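Uridylate-specific endoribonuclease nsp11 (PDB 5EYI) probably cleaves viral RNA at uridylates, degrading polyuridine tracts so that host double-stranded RNA sensors are not activated during arterivirus replication. Local coordinates at residues K199-M204 against L212-D217. The protein carries 1 engineered substitution. Numbering follows the deposited sequence.
Sequences KCWKMM and LMVWRD
K199 and V214 pair through two backbone hydrogen bonds, K199 N to V214 O (2.8 Å) and V214 N to K199 O (2.9 Å). W201 and L212 form a second such ring, W201 N to L212 O and L212 N to W201 O. C200 and M213 lie between these rings as a non-hydrogen-bonded pair, their CA atoms 4.7 Å apart, where M213 CA also makes a CA-H...O contact to K199 O. The strand axes run antiparallel at 154°.

Apolar contacts divide between the two sheet faces. On one, C200 SG lies 3.6 Å from M213 SD. C200 SG is anti to the backbone N (chi1 170°), and the M213 chain bends at chi2 (-45°), bringing thioether and thiol together, with M213 CE also near SG. On the other face, the five-membered end of the W201 indole meets V214 edge-on: CD1 is 4.0 Å from V214 CG2, which lies near the ring plane. K199 runs its aliphatic chain over one indole face, CE standing 3.6 Å above the plane near the rim. M203 SD reaches L212 CB at 4.3 Å, and L212 also packs on F222 of strand 219-223.

Y191 of the same chain meets the W201 ring edge-to-face, while C200 packs on E189, and M213 on H193, of the second subunit. The pairing forms the beta hairpin 198-205/208-215 of the three-stranded antiparallel sheet in the NendoU catalytic domain; the side chain of L212 lies about 8 Å from that of H146, a predicted active-site residue.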
loop_
_atom_site.group_PDB
_atom_site.type_symbol
_atom_site.label_atom_id
_atom_site.label_comp_id
_atom_site.label_asym_id
_atom_site.label_seq_id
_atom_site.Cartn_x
_atom_site.Cartn_y
_atom_site.Cartn_z
ATOM N N LYS A 199 0.856 -3.945 -0.554
ATOM C CA LYS A 199 1.227 -3.679 0.831
ATOM C C LYS A 199 1.254 -2.184 1.150
ATOM O O LYS A 199 1.621 -1.361 0.310
ATOM C CB LYS A 199 2.588 -4.296 1.142
ATOM C CG LYS A 199 2.928 -4.261 2.622
ATOM C CD LYS A 199 4.052 -5.212 2.970
ATOM C CE LYS A 199 4.338 -5.179 4.464
ATOM N NZ LYS A 199 5.405 -6.155 4.838
ATOM N N CYS A 200 0.873 -1.861 2.383
ATOM C CA CYS A 200 0.862 -0.497 2.894
ATOM C C CYS A 200 1.944 -0.380 3.968
ATOM O O CYS A 200 1.803 -0.955 5.045
ATOM C CB CYS A 200 -0.507 -0.171 3.481
ATOM S SG CYS A 200 -0.591 1.383 4.416
ATOM N N TRP A 201 3.026 0.333 3.663
ATOM C CA TRP A 201 4.089 0.578 4.635
ATOM C C TRP A 201 3.850 1.902 5.363
ATOM O O TRP A 201 3.429 2.876 4.741
ATOM C CB TRP A 201 5.440 0.656 3.940
ATOM C CG TRP A 201 5.877 -0.564 3.199
ATOM C CD1 TRP A 201 5.778 -0.792 1.852
ATOM C CD2 TRP A 201 6.532 -1.708 3.750
ATOM N NE1 TRP A 201 6.325 -2.017 1.532
ATOM C CE2 TRP A 201 6.802 -2.598 2.675
ATOM C CE3 TRP A 201 6.922 -2.070 5.049
ATOM C CZ2 TRP A 201 7.434 -3.832 2.864
ATOM C CZ3 TRP A 201 7.552 -3.295 5.238
ATOM C CH2 TRP A 201 7.802 -4.163 4.149
ATOM N N LYS A 202 4.122 1.948 6.664
ATOM C CA LYS A 202 4.127 3.218 7.409
ATOM C C LYS A 202 5.564 3.684 7.603
ATOM O O LYS A 202 6.418 2.906 8.015
ATOM C CB LYS A 202 3.442 3.081 8.771
ATOM C CG LYS A 202 1.925 3.134 8.719
ATOM C CD LYS A 202 1.342 4.020 9.826
ATOM C CE LYS A 202 1.464 3.383 11.203
ATOM N NZ LYS A 202 1.006 4.301 12.284
ATOM N N MET A 203 5.834 4.945 7.290
ATOM C CA MET A 203 7.177 5.503 7.463
ATOM C C MET A 203 7.102 7.014 7.553
ATOM O O MET A 203 6.019 7.601 7.531
ATOM C CB MET A 203 8.118 5.044 6.327
ATOM C CG MET A 203 7.679 5.445 4.927
ATOM S SD MET A 203 8.603 4.600 3.620
ATOM C CE MET A 203 10.138 5.494 3.733
ATOM N N MET A 204 8.257 7.639 7.702
ATOM C CA MET A 204 8.343 9.079 7.731
ATOM C C MET A 204 9.128 9.588 6.531
ATOM O O MET A 204 10.096 8.951 6.086
ATOM C CB MET A 204 8.955 9.550 9.050
ATOM C CG MET A 204 7.956 9.555 10.202
ATOM S SD MET A 204 8.700 10.261 11.671
ATOM C CE MET A 204 7.298 11.072 12.434
ATOM N N LEU A 212 3.370 4.353 2.281
ATOM C CA LEU A 212 3.840 3.996 0.947
ATOM C C LEU A 212 3.035 2.799 0.531
ATOM O O LEU A 212 3.090 1.757 1.174
ATOM C CB LEU A 212 5.335 3.660 0.949
ATOM C CG LEU A 212 5.969 3.252 -0.390
ATOM C CD1 LEU A 212 5.868 4.356 -1.439
ATOM C CD2 LEU A 212 7.414 2.844 -0.180
ATOM N N MET A 213 2.271 2.956 -0.535
ATOM C CA MET A 213 1.477 1.869 -1.074
ATOM C C MET A 213 2.274 1.251 -2.190
ATOM O O MET A 213 2.722 1.973 -3.075
ATOM C CB MET A 213 0.150 2.396 -1.609
ATOM C CG MET A 213 -0.577 3.317 -0.640
ATOM S SD MET A 213 -0.606 2.723 1.062
ATOM C CE MET A 213 -1.988 3.687 1.651
ATOM N N VAL A 214 2.469 -0.069 -2.126
ATOM C CA VAL A 214 3.167 -0.811 -3.168
ATOM C C VAL A 214 2.279 -1.937 -3.702
ATOM O O VAL A 214 1.749 -2.728 -2.926
ATOM C CB VAL A 214 4.487 -1.410 -2.640
ATOM C CG1 VAL A 214 5.185 -2.235 -3.726
ATOM C CG2 VAL A 214 5.394 -0.296 -2.121
ATOM N N TRP A 215 2.128 -1.987 -5.023
ATOM C CA TRP A 215 1.581 -3.142 -5.712
ATOM C C TRP A 215 2.709 -3.867 -6.438
ATOM O O TRP A 215 3.327 -3.311 -7.361
ATOM C CB TRP A 215 0.506 -2.730 -6.702
ATOM C CG TRP A 215 -0.801 -2.488 -6.060
ATOM C CD1 TRP A 215 -1.836 -3.362 -5.978
ATOM C CD2 TRP A 215 -1.225 -1.294 -5.395
ATOM N NE1 TRP A 215 -2.891 -2.788 -5.315
ATOM C CE2 TRP A 215 -2.543 -1.518 -4.943
ATOM C CE3 TRP A 215 -0.624 -0.054 -5.149
ATOM C CZ2 TRP A 215 -3.274 -0.550 -4.252
ATOM C CZ3 TRP A 215 -1.346 0.905 -4.458
ATOM C CH2 TRP A 215 -2.661 0.651 -4.018
ATOM N N ARG A 216 2.954 -5.105 -6.002
ATOM C CA ARG A 216 4.019 -5.985 -6.514
ATOM C C ARG A 216 4.161 -5.916 -8.026
ATOM O O ARG A 216 3.193 -6.126 -8.743
ATOM C CB ARG A 216 3.729 -7.435 -6.105
ATOM C CG ARG A 216 4.911 -8.375 -6.210
ATOM C CD ARG A 216 4.509 -9.797 -5.835
ATOM N NE ARG A 216 5.650 -10.588 -5.375
ATOM N N ASP A 217 5.363 -5.577 -8.490
ATOM C CA ASP A 217 5.691 -5.466 -9.923
ATOM C C ASP A 217 4.797 -4.531 -10.733
ATOM O O ASP A 217 4.711 -4.679 -11.955
ATOM C CB ASP A 217 5.692 -6.850 -10.579
ATOM C CG ASP A 217 6.648 -7.800 -9.918
ATOM O OD1 ASP A 217 7.788 -7.387 -9.619
ATOM O OD2 ASP A 217 6.258 -8.962 -9.697
#